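PDB 3H14: aminotransferase, classes I and II from Silicibacter pomeroyi DSS-3, which probably transfers amino groups between amino acids and 2-oxo acids, such as L-aspartate and 2-oxoglutarate, with pyridoxal 5'-phosphate as cofactor. Local coordinates for residues R328-A331 with A332-L335. Numbering follows the deposited sequence.
Sequences RAFA and AEIL
F330 and I334, one turn apart in the alpha-helix 327-338, meet in a local i to i+4 CH-pi contact on the buried side of that helix, where it packs against strand 340-344 and helix 365-381 of this aminotransferase, a pyridoxal-phosphate enzyme of fold type I. Strand 340-344 belongs to the four-stranded sheet that also holds 34-35, 356-360 and 315-319. The methyl CD1 of I334 sits over the centre of the F330 ring, 3.8 Å from its centroid and only 8° off the ring normal. I334 sends CG1 anti to its carbonyl carbon (chi1 -72°), back along the helix toward the preceding turn, which brings CD1 over the ring. E333 comes to the same ring at its edge: OE1 lies near the ring plane, 3.8 Å from F330 CD1. Its carboxylate is turned 71° from the ring. The other carboxylate oxygen, OE2, forms a salt bridge with R382, and F378 of helix 365-381 touches F330, E333 and I334 alike. Replacing F330 with an alanine would probably leave the I334 methyl without its aromatic face and open a gap toward F378. A331 turns its methyl to V342 and P344, while R328 NH2, on the exposed side, forms a salt bridge with D18. Four successive i to i+4 backbone hydrogen bonds join the two turns, among them I334 N to F330 O at 2.9 Å.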
ATOM      1  N   ARG A 328     -11.333 -17.230   4.480  1.00 21.81           N
ATOM      2  CA  ARG A 328     -11.811 -16.603   5.699  1.00 23.46           C
ATOM      3  C   ARG A 328     -11.850 -17.632   6.836  1.00 22.47           C
ATOM      4  O   ARG A 328     -11.327 -17.405   7.916  1.00 20.61           O
ATOM      5  CB  ARG A 328     -13.199 -16.021   5.472  1.00 23.59           C
ATOM      6  CG  ARG A 328     -13.714 -15.179   6.602  1.00 24.94           C
ATOM      7  CD  ARG A 328     -15.052 -14.583   6.214  1.00 28.60           C
ATOM      8  NE  ARG A 328     -15.478 -13.532   7.132  1.00 32.96           N
ATOM      9  CZ  ARG A 328     -16.531 -12.744   6.929  1.00 33.06           C
ATOM     10  NH1 ARG A 328     -17.292 -12.879   5.857  1.00 35.33           N
ATOM     11  NH2 ARG A 328     -16.831 -11.821   7.817  1.00 34.77           N
ATOM     12  N   ALA A 329     -12.463 -18.775   6.564  1.00 21.83           N
ATOM     13  CA  ALA A 329     -12.469 -19.866   7.529  1.00 21.71           C
ATOM     14  C   ALA A 329     -11.059 -20.374   7.798  1.00 20.86           C
ATOM     15  O   ALA A 329     -10.727 -20.744   8.928  1.00 22.20           O
ATOM     16  CB  ALA A 329     -13.427 -21.040   7.051  1.00 21.42           C
ATOM     17  N   PHE A 330     -10.235 -20.457   6.761  1.00 20.62           N
ATOM     18  CA  PHE A 330      -8.881 -20.940   6.889  1.00 19.90           C
ATOM     19  C   PHE A 330      -8.040 -19.998   7.747  1.00 19.84           C
ATOM     20  O   PHE A 330      -7.240 -20.466   8.561  1.00 18.18           O
ATOM     21  CB  PHE A 330      -8.258 -21.109   5.488  1.00 20.28           C
ATOM     22  CG  PHE A 330      -6.924 -21.809   5.451  1.00 20.68           C
ATOM     23  CD1 PHE A 330      -6.636 -22.876   6.266  1.00 23.43           C
ATOM     24  CD2 PHE A 330      -5.951 -21.404   4.536  1.00 19.59           C
ATOM     25  CE1 PHE A 330      -5.402 -23.508   6.203  1.00 20.84           C
ATOM     26  CE2 PHE A 330      -4.731 -22.052   4.469  1.00 22.62           C
ATOM     27  CZ  PHE A 330      -4.464 -23.112   5.301  1.00 19.60           C
ATOM     28  N   ALA A 331      -8.178 -18.683   7.543  1.00 19.22           N
ATOM     29  CA  ALA A 331      -7.449 -17.735   8.370  1.00 19.03           C
ATOM     30  C   ALA A 331      -7.898 -17.903   9.828  1.00 19.10           C
ATOM     31  O   ALA A 331      -7.101 -17.841  10.751  1.00 21.14           O
ATOM     32  CB  ALA A 331      -7.690 -16.278   7.887  1.00 18.28           C
ATOM     33  N   ALA A 332      -9.186 -18.111  10.044  1.00 19.21           N
ATOM     34  CA  ALA A 332      -9.701 -18.243  11.405  1.00 19.57           C
ATOM     35  C   ALA A 332      -9.102 -19.482  12.085  1.00 20.46           C
ATOM     36  O   ALA A 332      -8.797 -19.469  13.283  1.00 19.78           O
ATOM     37  CB  ALA A 332     -11.188 -18.337  11.377  1.00 20.58           C
ATOM     38  N   GLU A 333      -8.945 -20.541  11.309  1.00 20.85           N
ATOM     39  CA  GLU A 333      -8.409 -21.819  11.818  1.00 21.81           C
ATOM     40  C   GLU A 333      -6.912 -21.672  12.115  1.00 21.44           C
ATOM     41  O   GLU A 333      -6.402 -22.228  13.113  1.00 22.99           O
ATOM     42  CB  GLU A 333      -8.681 -22.948  10.792  1.00 21.62           C
ATOM     43  CG  GLU A 333      -7.937 -24.268  11.044  1.00 22.47           C
ATOM     44  CD  GLU A 333      -7.959 -25.291   9.867  1.00 25.29           C
ATOM     45  OE1 GLU A 333      -8.492 -25.024   8.751  1.00 29.82           O
ATOM     46  OE2 GLU A 333      -7.405 -26.393  10.075  1.00 33.01           O
ATOM     47  N   ILE A 334      -6.199 -20.965  11.247  1.00 20.48           N
ATOM     48  CA  ILE A 334      -4.771 -20.714  11.430  1.00 20.58           C
ATOM     49  C   ILE A 334      -4.577 -19.953  12.759  1.00 20.89           C
ATOM     50  O   ILE A 334      -3.719 -20.332  13.595  1.00 19.20           O
ATOM     51  CB  ILE A 334      -4.150 -19.961  10.226  1.00 20.89           C
ATOM     52  CG1 ILE A 334      -4.042 -20.866   8.994  1.00 19.92           C
ATOM     53  CG2 ILE A 334      -2.720 -19.435  10.485  1.00 20.30           C
ATOM     54  CD1 ILE A 334      -3.805 -20.081   7.702  1.00 20.45           C
ATOM     55  N   LEU A 335      -5.415 -18.947  12.975  1.00 20.98           N
ATOM     56  CA  LEU A 335      -5.387 -18.178  14.241  1.00 22.19           C
ATOM     57  C   LEU A 335      -5.626 -19.033  15.466  1.00 23.08           C
ATOM     58  O   LEU A 335      -4.891 -18.957  16.449  1.00 22.78           O
ATOM     59  CB  LEU A 335      -6.434 -17.063  14.216  1.00 22.34           C
ATOM     60  CG  LEU A 335      -6.368 -16.131  15.440  1.00 21.01           C
ATOM     61  CD1 LEU A 335      -4.982 -15.509  15.568  1.00 21.85           C
ATOM     62  CD2 LEU A 335      -7.482 -15.106  15.320  1.00 22.69           C
TER